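Local coordinates for protein transcriptional regulator, IclR family (Alicyclobacillus acidocaldarius subsp. acidocaldarius, PDB 5TJJ) that probably binds DNA through a winged helix-turn-helix domain and regulates transcription, at residues 29-34 with 47-52; 56-61 with 65-70; 88-93 with 105-110; 161-166 with 179-184; 167-170 with 175-178. All coordinates share one frame; numbering follows the deposited sequence.

Contact 1: residues 29-34 with 47-52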
# COMPACT_ATOMS: atom_id res chain seq x y z
N SER A 29 -12.42 8.83 -13.91
CA SER A 29 -12.84 8.25 -15.20
C SER A 29 -14.34 7.97 -15.29
O SER A 29 -14.92 7.41 -14.36
CB SER A 29 -12.06 6.96 -15.44
OG SER A 29 -10.70 7.25 -15.69
N THR A 30 -14.97 8.36 -16.41
CA THR A 30 -16.39 8.04 -16.63
C THR A 30 -16.53 6.55 -16.94
O THR A 30 -15.54 5.86 -17.24
CB THR A 30 -17.05 8.83 -17.78
OG1 THR A 30 -16.51 8.41 -19.05
CG2 THR A 30 -16.88 10.32 -17.59
N LEU A 31 -17.78 6.08 -16.86
CA LEU A 31 -18.09 4.69 -17.10
C LEU A 31 -17.65 4.32 -18.52
O LEU A 31 -17.01 3.29 -18.71
CB LEU A 31 -19.58 4.41 -16.86
CG LEU A 31 -20.16 3.05 -17.23
CD1 LEU A 31 -19.45 1.97 -16.43
CD2 LEU A 31 -21.66 2.99 -17.01
N THR A 32 -17.93 5.19 -19.50
CA THR A 32 -17.57 4.94 -20.89
C THR A 32 -16.06 4.77 -21.06
O THR A 32 -15.60 3.77 -21.61
CB THR A 32 -18.06 6.08 -21.82
OG1 THR A 32 -19.48 6.14 -21.76
CG2 THR A 32 -17.64 5.86 -23.29
N GLU A 33 -15.30 5.74 -20.56
CA GLU A 33 -13.85 5.69 -20.66
C GLU A 33 -13.29 4.38 -20.06
O GLU A 33 -12.44 3.71 -20.67
CB GLU A 33 -13.25 6.91 -19.96
CG GLU A 33 -13.59 8.25 -20.62
CD GLU A 33 -13.15 9.46 -19.80
OE1 GLU A 33 -13.09 9.36 -18.54
OE2 GLU A 33 -12.86 10.52 -20.42
N ILE A 34 -13.80 3.99 -18.89
CA ILE A 34 -13.39 2.73 -18.25
C ILE A 34 -13.69 1.50 -19.13
O ILE A 34 -12.80 0.67 -19.39
CB ILE A 34 -14.03 2.53 -16.86
CG1 ILE A 34 -13.47 3.58 -15.89
CG2 ILE A 34 -13.72 1.13 -16.32
CD1 ILE A 34 -14.23 3.70 -14.59
N ARG A 47 -22.01 -2.83 -12.93
CA ARG A 47 -22.32 -3.68 -11.79
C ARG A 47 -21.13 -3.85 -10.82
O ARG A 47 -21.31 -3.81 -9.59
CB ARG A 47 -22.76 -5.07 -12.26
CG ARG A 47 -24.06 -5.15 -13.02
CD ARG A 47 -24.42 -6.62 -13.23
NE ARG A 47 -25.11 -6.88 -14.50
CZ ARG A 47 -24.58 -7.47 -15.60
NH1 ARG A 47 -23.30 -7.86 -15.64
NH2 ARG A 47 -25.36 -7.64 -16.66
N VAL A 48 -19.95 -4.02 -11.38
CA VAL A 48 -18.73 -4.18 -10.60
C VAL A 48 -18.36 -2.88 -9.88
O VAL A 48 -18.13 -2.88 -8.67
CB VAL A 48 -17.58 -4.63 -11.52
CG1 VAL A 48 -16.21 -4.48 -10.87
CG2 VAL A 48 -17.84 -6.07 -11.97
N LEU A 49 -18.32 -1.79 -10.65
CA LEU A 49 -18.11 -0.45 -10.10
C LEU A 49 -19.05 -0.10 -8.96
O LEU A 49 -18.60 0.34 -7.91
CB LEU A 49 -18.25 0.61 -11.20
CG LEU A 49 -17.04 0.76 -12.13
CD1 LEU A 49 -17.40 1.51 -13.40
CD2 LEU A 49 -15.90 1.46 -11.42
N ARG A 50 -20.34 -0.28 -9.16
CA ARG A 50 -21.30 0.03 -8.11
C ARG A 50 -21.12 -0.90 -6.88
O ARG A 50 -21.32 -0.49 -5.75
CB ARG A 50 -22.74 0.02 -8.65
CG ARG A 50 -23.16 1.33 -9.34
CD ARG A 50 -24.54 1.19 -10.02
NE ARG A 50 -25.38 2.41 -10.09
CZ ARG A 50 -26.55 2.62 -9.47
NH1 ARG A 50 -27.09 1.70 -8.66
NH2 ARG A 50 -27.20 3.77 -9.65
N THR A 51 -20.71 -2.15 -7.11
CA THR A 51 -20.45 -3.09 -6.02
C THR A 51 -19.22 -2.63 -5.22
O THR A 51 -19.27 -2.59 -3.99
CB THR A 51 -20.25 -4.52 -6.55
OG1 THR A 51 -21.39 -4.86 -7.33
CG2 THR A 51 -20.12 -5.52 -5.43
N LEU A 52 -18.16 -2.24 -5.94
CA LEU A 52 -16.96 -1.66 -5.32
C LEU A 52 -17.26 -0.37 -4.54
O LEU A 52 -16.74 -0.17 -3.45
CB LEU A 52 -15.86 -1.40 -6.37
CG LEU A 52 -15.24 -2.60 -7.10
CD1 LEU A 52 -14.29 -2.16 -8.20
CD2 LEU A 52 -14.52 -3.54 -6.17

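Contact 2: residues 56-61 with 65-70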
# COMPACT_ATOMS: atom_id res chain seq x y z
N ASP A 56 -16.84 0.97 -0.51
CA ASP A 56 -15.93 2.12 -0.39
C ASP A 56 -14.50 1.85 -0.99
O ASP A 56 -13.53 2.54 -0.64
CB ASP A 56 -15.86 2.64 1.06
CG ASP A 56 -17.25 3.15 1.61
OD1 ASP A 56 -17.60 4.29 1.25
OD2 ASP A 56 -17.97 2.44 2.39
N PHE A 57 -14.39 0.87 -1.89
CA PHE A 57 -13.17 0.61 -2.64
C PHE A 57 -13.06 1.52 -3.88
O PHE A 57 -11.97 1.71 -4.43
CB PHE A 57 -13.10 -0.85 -3.10
CG PHE A 57 -12.74 -1.85 -2.02
CD1 PHE A 57 -12.93 -1.60 -0.66
CD2 PHE A 57 -12.27 -3.10 -2.38
CE1 PHE A 57 -12.62 -2.58 0.30
CE2 PHE A 57 -11.95 -4.08 -1.43
CZ PHE A 57 -12.12 -3.81 -0.08
N VAL A 58 -14.21 2.06 -4.32
CA VAL A 58 -14.30 3.05 -5.40
C VAL A 58 -15.17 4.20 -4.91
O VAL A 58 -16.03 3.99 -4.06
CB VAL A 58 -14.90 2.40 -6.68
CG1 VAL A 58 -15.52 3.42 -7.62
CG2 VAL A 58 -13.84 1.56 -7.39
N SER A 59 -14.96 5.41 -5.41
CA SER A 59 -15.98 6.47 -5.23
C SER A 59 -16.45 7.04 -6.54
O SER A 59 -15.82 6.88 -7.58
CB SER A 59 -15.54 7.58 -4.27
OG SER A 59 -14.15 7.76 -4.28
N TYR A 60 -17.60 7.69 -6.46
CA TYR A 60 -18.28 8.27 -7.61
C TYR A 60 -18.60 9.72 -7.25
O TYR A 60 -18.98 10.03 -6.13
CB TYR A 60 -19.53 7.44 -7.91
CG TYR A 60 -20.39 7.94 -9.05
CD1 TYR A 60 -19.96 7.83 -10.37
CD2 TYR A 60 -21.65 8.51 -8.81
CE1 TYR A 60 -20.74 8.26 -11.42
CE2 TYR A 60 -22.43 8.95 -9.87
CZ TYR A 60 -21.97 8.82 -11.17
OH TYR A 60 -22.73 9.27 -12.25
N ASP A 61 -18.39 10.62 -8.20
CA ASP A 61 -18.71 12.01 -8.03
C ASP A 61 -19.96 12.24 -8.91
O ASP A 61 -19.87 12.20 -10.14
CB ASP A 61 -17.51 12.85 -8.47
CG ASP A 61 -17.81 14.33 -8.51
OD1 ASP A 61 -18.91 14.76 -8.09
OD2 ASP A 61 -16.93 15.06 -8.98
N ARG A 65 -19.66 12.67 -12.96
CA ARG A 65 -20.00 11.28 -13.31
C ARG A 65 -18.77 10.39 -13.45
O ARG A 65 -18.76 9.44 -14.24
CB ARG A 65 -20.86 11.20 -14.59
CG ARG A 65 -21.99 12.24 -14.71
CD ARG A 65 -23.32 11.83 -14.07
NE ARG A 65 -23.82 10.53 -14.55
CZ ARG A 65 -24.30 10.28 -15.78
NH1 ARG A 65 -24.35 11.24 -16.70
NH2 ARG A 65 -24.71 9.06 -16.09
N ARG A 66 -17.75 10.70 -12.65
CA ARG A 66 -16.44 10.03 -12.72
C ARG A 66 -16.18 9.22 -11.47
O ARG A 66 -16.55 9.62 -10.36
CB ARG A 66 -15.33 11.04 -12.90
CG ARG A 66 -15.29 11.61 -14.30
CD ARG A 66 -14.49 12.90 -14.41
NE ARG A 66 -14.62 13.44 -15.76
CZ ARG A 66 -13.94 13.03 -16.83
NH1 ARG A 66 -13.04 12.05 -16.75
NH2 ARG A 66 -14.17 13.59 -18.01
N TYR A 67 -15.53 8.07 -11.68
CA TYR A 67 -15.16 7.13 -10.64
C TYR A 67 -13.67 7.28 -10.33
O TYR A 67 -12.86 7.66 -11.20
CB TYR A 67 -15.44 5.68 -11.08
CG TYR A 67 -16.91 5.36 -11.35
CD1 TYR A 67 -17.73 4.87 -10.33
CD2 TYR A 67 -17.47 5.56 -12.61
CE1 TYR A 67 -19.07 4.56 -10.58
CE2 TYR A 67 -18.81 5.27 -12.85
CZ TYR A 67 -19.61 4.77 -11.83
OH TYR A 67 -20.95 4.49 -12.08
N SER A 68 -13.30 6.93 -9.10
CA SER A 68 -11.94 7.04 -8.65
C SER A 68 -11.69 6.05 -7.56
O SER A 68 -12.66 5.50 -6.99
CB SER A 68 -11.67 8.44 -8.12
OG SER A 68 -12.67 8.79 -7.18
N LEU A 69 -10.41 5.82 -7.27
CA LEU A 69 -10.03 4.97 -6.14
C LEU A 69 -10.67 5.44 -4.84
O LEU A 69 -10.54 6.59 -4.47
CB LEU A 69 -8.52 4.92 -5.97
CG LEU A 69 -7.75 4.19 -7.08
CD1 LEU A 69 -6.28 4.08 -6.72
CD2 LEU A 69 -8.32 2.80 -7.35
N GLY A 70 -11.37 4.53 -4.16
CA GLY A 70 -12.05 4.84 -2.91
C GLY A 70 -11.14 4.79 -1.69
O GLY A 70 -10.05 4.20 -1.75

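Contact 3: residues 88-93 with 105-110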
# COMPACT_ATOMS: atom_id res chain seq x y z
N ALA A 88 10.32 -7.11 1.62
CA ALA A 88 9.97 -8.48 2.10
C ALA A 88 9.37 -9.38 1.02
O ALA A 88 9.79 -10.54 0.86
CB ALA A 88 9.01 -8.40 3.29
N HIS A 89 8.40 -8.86 0.27
CA HIS A 89 7.81 -9.59 -0.87
C HIS A 89 8.80 -9.83 -1.97
O HIS A 89 8.75 -10.89 -2.62
CB HIS A 89 6.60 -8.86 -1.43
CG HIS A 89 5.40 -8.95 -0.55
ND1 HIS A 89 4.65 -10.09 -0.45
CD2 HIS A 89 4.83 -8.05 0.29
CE1 HIS A 89 3.67 -9.90 0.41
NE2 HIS A 89 3.75 -8.66 0.86
N ALA A 90 9.66 -8.85 -2.20
CA ALA A 90 10.73 -8.97 -3.18
C ALA A 90 11.65 -10.11 -2.77
O ALA A 90 11.99 -10.94 -3.61
CB ALA A 90 11.50 -7.66 -3.34
N LEU A 91 12.05 -10.16 -1.49
CA LEU A 91 12.91 -11.25 -1.01
C LEU A 91 12.26 -12.61 -1.25
O LEU A 91 12.92 -13.53 -1.70
CB LEU A 91 13.25 -11.13 0.47
CG LEU A 91 13.98 -9.90 1.03
CD1 LEU A 91 14.57 -10.19 2.41
CD2 LEU A 91 15.08 -9.42 0.09
N ALA A 92 10.95 -12.71 -0.98
CA ALA A 92 10.22 -13.96 -1.15
C ALA A 92 10.21 -14.43 -2.60
O ALA A 92 10.38 -15.61 -2.88
CB ALA A 92 8.79 -13.81 -0.63
N GLU A 93 10.03 -13.50 -3.51
CA GLU A 93 10.10 -13.82 -4.93
C GLU A 93 11.55 -14.23 -5.33
O GLU A 93 11.72 -15.06 -6.22
CB GLU A 93 9.57 -12.61 -5.72
CG GLU A 93 9.18 -12.89 -7.15
CD GLU A 93 7.86 -13.61 -7.35
OE1 GLU A 93 6.95 -13.54 -6.49
OE2 GLU A 93 7.74 -14.26 -8.43
N ALA A 105 20.25 -15.79 -5.80
CA ALA A 105 19.53 -14.63 -6.27
C ALA A 105 19.75 -13.47 -5.30
O ALA A 105 19.86 -13.66 -4.09
CB ALA A 105 18.05 -14.97 -6.40
N VAL A 106 19.82 -12.27 -5.84
CA VAL A 106 20.27 -11.12 -5.09
C VAL A 106 19.44 -9.89 -5.44
O VAL A 106 19.10 -9.64 -6.61
CB VAL A 106 21.76 -10.90 -5.37
CG1 VAL A 106 22.22 -9.55 -4.85
CG2 VAL A 106 22.57 -12.00 -4.71
N LEU A 107 19.13 -9.11 -4.41
CA LEU A 107 18.37 -7.87 -4.57
C LEU A 107 19.31 -6.66 -4.40
O LEU A 107 19.85 -6.45 -3.31
CB LEU A 107 17.22 -7.85 -3.55
CG LEU A 107 16.32 -6.63 -3.55
CD1 LEU A 107 15.66 -6.44 -4.91
CD2 LEU A 107 15.28 -6.78 -2.45
N VAL A 108 19.48 -5.88 -5.46
CA VAL A 108 20.43 -4.75 -5.50
C VAL A 108 19.70 -3.40 -5.50
O VAL A 108 18.74 -3.20 -6.24
CB VAL A 108 21.30 -4.82 -6.75
CG1 VAL A 108 22.47 -3.88 -6.63
CG2 VAL A 108 21.75 -6.26 -6.99
N LYS A 109 20.18 -2.45 -4.71
CA LYS A 109 19.52 -1.15 -4.60
C LYS A 109 20.48 -0.04 -4.91
O LYS A 109 21.63 -0.07 -4.49
CB LYS A 109 19.03 -0.98 -3.18
CG LYS A 109 18.65 0.43 -2.83
CD LYS A 109 17.83 0.43 -1.57
CE LYS A 109 17.53 1.84 -1.13
NZ LYS A 109 16.46 1.75 -0.11
N ARG A 110 19.98 0.99 -5.56
CA ARG A 110 20.79 2.15 -5.86
C ARG A 110 20.99 3.05 -4.63
O ARG A 110 20.06 3.25 -3.85
CB ARG A 110 20.14 2.96 -6.96
CG ARG A 110 21.13 3.82 -7.71
CD ARG A 110 20.44 4.92 -8.48
NE ARG A 110 19.88 4.44 -9.74
CZ ARG A 110 20.43 4.60 -10.95
NH1 ARG A 110 19.79 4.11 -12.01
NH2 ARG A 110 21.61 5.24 -11.12

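Contact 4: residues 161-166 with 179-184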
# COMPACT_ATOMS: atom_id res chain seq x y z
N ARG A 161 29.02 10.92 -18.33
CA ARG A 161 29.72 11.31 -17.11
C ARG A 161 30.48 10.13 -16.51
O ARG A 161 31.66 10.23 -16.22
CB ARG A 161 28.77 11.92 -16.04
CG ARG A 161 29.51 12.40 -14.78
CD ARG A 161 28.59 12.95 -13.70
NE ARG A 161 27.57 11.98 -13.26
CZ ARG A 161 27.80 10.89 -12.52
NH1 ARG A 161 29.04 10.56 -12.14
NH2 ARG A 161 26.79 10.11 -12.20
N VAL A 162 29.78 9.01 -16.34
CA VAL A 162 30.38 7.82 -15.72
C VAL A 162 31.57 7.28 -16.54
O VAL A 162 32.63 6.93 -15.98
CB VAL A 162 29.32 6.74 -15.47
CG1 VAL A 162 29.97 5.44 -15.04
CG2 VAL A 162 28.33 7.22 -14.41
N LEU A 163 31.41 7.28 -17.87
CA LEU A 163 32.48 6.90 -18.78
C LEU A 163 33.69 7.83 -18.77
O LEU A 163 34.80 7.34 -18.68
CB LEU A 163 31.96 6.68 -20.21
CG LEU A 163 31.63 5.20 -20.54
CD1 LEU A 163 30.47 4.63 -19.73
CD2 LEU A 163 31.32 5.04 -22.01
N ARG A 164 33.48 9.14 -18.87
CA ARG A 164 34.58 10.09 -18.74
C ARG A 164 35.38 9.90 -17.43
O ARG A 164 36.59 10.09 -17.43
CB ARG A 164 34.08 11.54 -18.77
CG ARG A 164 33.53 12.10 -20.08
CD ARG A 164 34.56 12.21 -21.22
NE ARG A 164 34.64 10.95 -21.97
CZ ARG A 164 33.70 10.48 -22.80
NH1 ARG A 164 32.57 11.18 -23.05
NH2 ARG A 164 33.88 9.29 -23.37
N GLU A 165 34.71 9.55 -16.34
CA GLU A 165 35.34 9.39 -15.01
C GLU A 165 36.09 8.07 -14.81
O GLU A 165 36.68 7.84 -13.74
CB GLU A 165 34.30 9.58 -13.90
CG GLU A 165 33.76 11.02 -13.80
CD GLU A 165 32.55 11.21 -12.89
OE1 GLU A 165 32.10 10.21 -12.31
OE2 GLU A 165 32.04 12.37 -12.76
N GLY A 166 36.06 7.20 -15.81
CA GLY A 166 36.92 6.02 -15.82
C GLY A 166 36.24 4.79 -15.26
O GLY A 166 35.80 4.76 -14.09
N GLU A 179 33.44 2.56 -26.19
CA GLU A 179 32.51 2.28 -27.29
C GLU A 179 31.77 0.93 -27.08
O GLU A 179 30.58 0.80 -27.39
CB GLU A 179 33.20 2.38 -28.67
CG GLU A 179 33.45 3.83 -29.12
CD GLU A 179 33.92 3.97 -30.58
OE1 GLU A 179 34.86 3.24 -30.99
OE2 GLU A 179 33.36 4.83 -31.32
N GLU A 180 32.47 -0.06 -26.53
CA GLU A 180 31.84 -1.34 -26.13
C GLU A 180 30.82 -1.20 -24.97
O GLU A 180 29.75 -1.81 -24.99
CB GLU A 180 32.92 -2.36 -25.77
CG GLU A 180 32.45 -3.79 -25.55
CD GLU A 180 31.77 -4.41 -26.77
OE1 GLU A 180 32.06 -3.97 -27.92
OE2 GLU A 180 30.94 -5.34 -26.59
N TYR A 181 31.14 -0.38 -23.97
CA TYR A 181 30.25 -0.22 -22.84
C TYR A 181 28.94 0.46 -23.25
O TYR A 181 27.84 0.01 -22.87
CB TYR A 181 30.93 0.54 -21.68
CG TYR A 181 30.23 0.29 -20.36
CD1 TYR A 181 29.17 1.09 -19.96
CD2 TYR A 181 30.61 -0.78 -19.54
CE1 TYR A 181 28.50 0.85 -18.77
CE2 TYR A 181 29.95 -1.02 -18.34
CZ TYR A 181 28.88 -0.20 -17.96
OH TYR A 181 28.18 -0.40 -16.77
N VAL A 182 29.04 1.51 -24.07
CA VAL A 182 27.86 2.17 -24.64
C VAL A 182 27.01 1.18 -25.43
O VAL A 182 25.79 1.17 -25.27
CB VAL A 182 28.23 3.41 -25.50
CG1 VAL A 182 27.04 3.94 -26.28
CG2 VAL A 182 28.78 4.51 -24.62
N ARG A 183 27.63 0.35 -26.25
CA ARG A 183 26.90 -0.69 -26.98
C ARG A 183 26.20 -1.67 -26.03
O ARG A 183 25.05 -2.05 -26.25
CB ARG A 183 27.83 -1.44 -27.96
CG ARG A 183 27.08 -2.18 -29.07
CD ARG A 183 28.02 -3.01 -29.94
NE ARG A 183 28.67 -4.07 -29.16
CZ ARG A 183 28.10 -5.22 -28.77
NH1 ARG A 183 26.83 -5.52 -29.10
NH2 ARG A 183 28.80 -6.10 -28.05
N LEU A 184 26.90 -2.08 -24.97
CA LEU A 184 26.30 -2.90 -23.92
C LEU A 184 25.14 -2.21 -23.17
O LEU A 184 24.14 -2.87 -22.85
CB LEU A 184 27.37 -3.38 -22.92
CG LEU A 184 28.31 -4.44 -23.48
CD1 LEU A 184 29.30 -4.87 -22.42
CD2 LEU A 184 27.53 -5.63 -24.02

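Contact 5: residues 167-170 with 175-178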
# COMPACT_ATOMS: atom_id res chain seq x y z
N LEU A 167 36.14 3.78 -16.12
CA LEU A 167 35.71 2.44 -15.76
C LEU A 167 36.90 1.66 -15.21
O LEU A 167 37.91 1.48 -15.90
CB LEU A 167 35.13 1.74 -16.98
CG LEU A 167 33.86 2.39 -17.48
CD1 LEU A 167 33.40 1.78 -18.80
CD2 LEU A 167 32.77 2.27 -16.44
N LYS A 168 36.77 1.21 -13.96
CA LYS A 168 37.87 0.56 -13.26
C LYS A 168 37.89 -0.93 -13.59
O LYS A 168 36.86 -1.61 -13.47
CB LYS A 168 37.72 0.76 -11.75
CG LYS A 168 39.01 0.55 -10.99
CD LYS A 168 38.79 -0.26 -9.73
CE LYS A 168 40.06 -0.31 -8.89
NZ LYS A 168 39.87 -1.27 -7.76
N ALA A 169 39.06 -1.42 -13.99
CA ALA A 169 39.23 -2.81 -14.45
C ALA A 169 39.49 -3.76 -13.28
O ALA A 169 40.63 -3.87 -12.81
CB ALA A 169 40.37 -2.88 -15.46
N TYR A 170 38.45 -4.47 -12.81
CA TYR A 170 38.61 -5.45 -11.71
C TYR A 170 39.28 -6.74 -12.15
O TYR A 170 40.03 -7.34 -11.39
CB TYR A 170 37.28 -5.76 -11.05
CG TYR A 170 36.70 -4.59 -10.31
CD1 TYR A 170 37.12 -4.28 -9.01
CD2 TYR A 170 35.73 -3.78 -10.91
CE1 TYR A 170 36.59 -3.19 -8.34
CE2 TYR A 170 35.19 -2.69 -10.25
CZ TYR A 170 35.62 -2.40 -8.96
OH TYR A 170 35.07 -1.31 -8.33
N ILE A 175 34.93 -4.65 -18.70
CA ILE A 175 34.71 -3.83 -19.86
C ILE A 175 35.20 -2.47 -19.43
O ILE A 175 34.66 -1.87 -18.50
CB ILE A 175 33.22 -3.75 -20.27
CG1 ILE A 175 32.53 -5.13 -20.25
CG2 ILE A 175 33.12 -3.11 -21.66
CD1 ILE A 175 33.25 -6.25 -20.98
N THR A 176 36.27 -2.05 -20.08
CA THR A 176 36.82 -0.70 -19.99
C THR A 176 36.84 0.08 -21.32
O THR A 176 37.12 1.27 -21.31
CB THR A 176 38.26 -0.79 -19.46
OG1 THR A 176 39.03 -1.69 -20.28
CG2 THR A 176 38.25 -1.31 -18.03
N ASP A 177 36.57 -0.59 -22.45
CA ASP A 177 36.41 0.07 -23.75
C ASP A 177 35.09 0.86 -23.79
O ASP A 177 34.01 0.26 -23.76
CB ASP A 177 36.42 -0.99 -24.86
CG ASP A 177 36.29 -0.40 -26.27
OD1 ASP A 177 36.41 0.84 -26.47
OD2 ASP A 177 36.08 -1.21 -27.20
N GLU A 178 35.19 2.18 -23.91
CA GLU A 178 34.02 3.07 -23.88
C GLU A 178 32.99 2.80 -24.96
O GLU A 178 31.79 2.79 -24.67
CB GLU A 178 34.46 4.53 -23.94
CG GLU A 178 35.21 4.99 -22.70
CD GLU A 178 36.30 5.98 -23.03
OE1 GLU A 178 37.50 5.63 -22.83
OE2 GLU A 178 35.97 7.11 -23.50

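Contact 1: residues 29-34 with 47-52
One methyl group carries the whole meeting: Leu-49 CD1 is touched by both Leu-31 and Ile-34, and nothing else links residues 29-34 to residues 47-52. The two helices are 31-38 and 42-54 of the helix-turn-helix, the second of which would be the recognition helix as in relatives that bind DNA. Leu-31 CD1 lies 3.7 Å from Leu-49 CD1, with the two side chains slanting across one another. Ile-34 instead meets Leu-49 tip to tip, its CD1 4.0 Å from Leu-49 CD1. The long branched leucine suits this place because the backbones stay apart, Leu-31 CA and Leu-49 CA being 8.7 Å from each other. With CG anti to the carbonyl carbon (chi1 -78°), Leu-49 is extended toward helix 31-38, and it also rests on Val-17 of helix 9-21 and on Tyr-67. On its far side helix 42-54 reaches the second subunit, where Val-11 of that subunit packs on Thr-51 and Leu-52. Helix 31-38 starts with a capping box. Thr-30 OG1 accepts a weak bond from Glu-33 N, and in return Thr-30 N meets Glu-33 OE1 at 3.0 Å on its anti side, well out of the carboxylate plane.

Contact 2: residues 56-61 with 65-70
Ser-68 O is approached by two donors at once: Ser-59 N binds it at 2.8 Å and a nearly straight 164°, and the CA-H of Val-58 adds a softer contact. Ser-68 N returns the bond to Ser-59 O, so the two serines form an antiparallel hydrogen-bonded pair. Their side chains stand on the same face of the sheet, where the hydroxyls are linked by a weak bond, OG to OG 3.4 Å; small polar residues suit so close a pair. On the face of Tyr-60 and Tyr-67, Tyr-60 CD1 sits over one face of the Tyr-67 ring, toward its rim, 3.4 Å from Tyr-67 CE1. The planes are inclined at 41°. Val-58 CG1 meets the edge of the same ring. This hairpin of strands 58-61 and 66-69 is the wing of a winged helix-turn-helix, and Tyr-67 and Val-58 rest on helix 42-54 through Leu-46 and Leu-52 respectively. Near the turn, Tyr-60 has CG anti to its N, which lays the ring alongside Arg-65. There Arg-65 NE donates in the guanidinium plane to Tyr-60 OH at 2.8 Å, although bent to 136°. Asp-61 OD1 turns instead to Gln-63 N, within the turn. At the other end Gly-70, having no side chain, lets the two chain segments come close beside the strands: Gly-70 N donates to Phe-57 O from above the carbonyl plane, and Gly-70 CA lies 3.6 Å from Asp-56 O.

Contact 3: residues 88-93 with 105-110
No ring, amide or guanidinium group has a face or an edge in the meeting of Leu-107 with Ala-90 and Leu-91; it is made by aliphatic carbon alone. A single methyl of the strand does the touching. Leu-107 CD2 lies 3.7 Å from Leu-91 CD2 and 4.0 Å from Ala-90 CB, so it rests against two successive residues of helix 86-101. The leucines cross at about a right angle, branch against branch, whereas Ala-90 offers only the short methyl on its CB. That difference fits the geometry. Ala-90 points its CB toward the strand, where a small residue allows close approach, while Leu-91 starts off to one side and needs its longer chain to bring CD2 across. Leu-107 extends from the strand toward the helix with CG anti to the backbone N (chi1 179°), which lets it bridge the 7.3 Å between Leu-91 CA and Leu-107 CA. Leu-107 is buried, and a large apolar residue suits it: Leu-94 of the same helix also touches it, as do Ile-119 and Leu-222 from the strands on its two sides. Further along the strand, Arg-110 forms a salt bridge with Asp-154, while Glu-93 bonds to Ser-246 of helix 233-253. The arrangement, a helix laid on an antiparallel sheet and followed directly by one of its central strands, is that of the GAF-like C-terminal domain of IclR regulators.

Contact 4: residues 161-166 with 179-184
Leu-163 overlaps two neighbouring residues of helix 178-191, sending one methyl to each. Its CD1 lies 3.8 Å from Tyr-181 CD1, approaching the ring at a slant. Its CD2 lies 3.7 Å from Val-182 CG2. The forked end of leucine suits this double task, although chi1 of -95° is well off a staggered value. Tyr-181 has CG anti to the backbone N (chi1 -159°), and its side chain also touches Arg-148 and Leu-151 of helix 144-151. Tyr-181 is buried, and its OH is hydrogen-bonded to Tyr-142 O. Val-182, beta-branched and short, stays close to its own helix and presents only CG2. In the GAF-like C-terminal domain these residues join helix 156-164 to helix 178-191, with the chain between them mostly loop. Just after helix 156-164, Gly-166 is the first residue to leave helical backbone angles, with a positive phi of 95° that glycine adopts without strain. Charged residues occupy the outer sides of both helices. Arg-183 NH2 donates to the syn side of Glu-180 OE2 at 2.7 Å, slightly out of both planes, a salt bridge from one turn to the next. At the end of helix 156-164, Arg-161 NH1 pairs at 3.1 Å with Glu-165 OE1, just past the helix, and Glu-165 OE2 lies in the guanidinium plane at its edge. Arg-161 NH2 has a second carboxylate partner, Asp-114 OD1, just before strand 115-122.

Contact 5: residues 167-170 with 175-178
Apolar contact is made where Thr-176 CG2 meets Ala-169 CB at 3.7 Å. Alanine and threonine are small enough to sit together on a surface loop, and threonine turns its methyl, not its hydroxyl, to the partner: CG2 is anti to the carbonyl carbon while OG1 sits between N and C (chi1 54°). Side chain against backbone is the second kind. The same methyl, Thr-176 CG2, lies 3.5 Å from Leu-167 O, and in the other direction Leu-167 CD1 approaches Ile-175 O at 3.9 Å. These are van der Waals contacts; hydrogen bonds are absent between the two segments. Polar groups bond outside the pair of segments. Asp-177 is the N-cap of the following helix, its OD1 bonded weakly to Glu-179 N, and Glu-178 OE2 forms a salt bridge with Arg-164 NH2 that joins the two helix ends. Within residues 167-170, Lys-168 CD lies over one face of the Tyr-170 ring. Leu-167 and Ile-175 are apolar where both touch Tyr-181. Both segments belong to the connection between helix 156-164 and helix 178-191, the second running into the first residue of the latter helix, with Ile-175 settling on its Glu-180 and Leu-184.

In the fold
The five contacts follow the chain in two groups. Contacts 1 and 2 come first, centres 8 Å apart, and share the winged helix-turn-helix: helix 42-54 runs into strand 58-61, strands 29-30 and 66-69 are neighbours in one small sheet, and both contacts reach the second subunit. Contacts 3, 4 and 5 belong to the GAF-like C-terminal domain. The centre of contact 3 lies about 9 Å from the centre of the chain; contact 5 is nested in the loop that contact 4 closes, their centres 8 Å apart. Contacts 1 and 5 stand about 54 Å apart between centres, on opposite sides of the chain's centre, consistent with separate DNA-binding and regulatory domains.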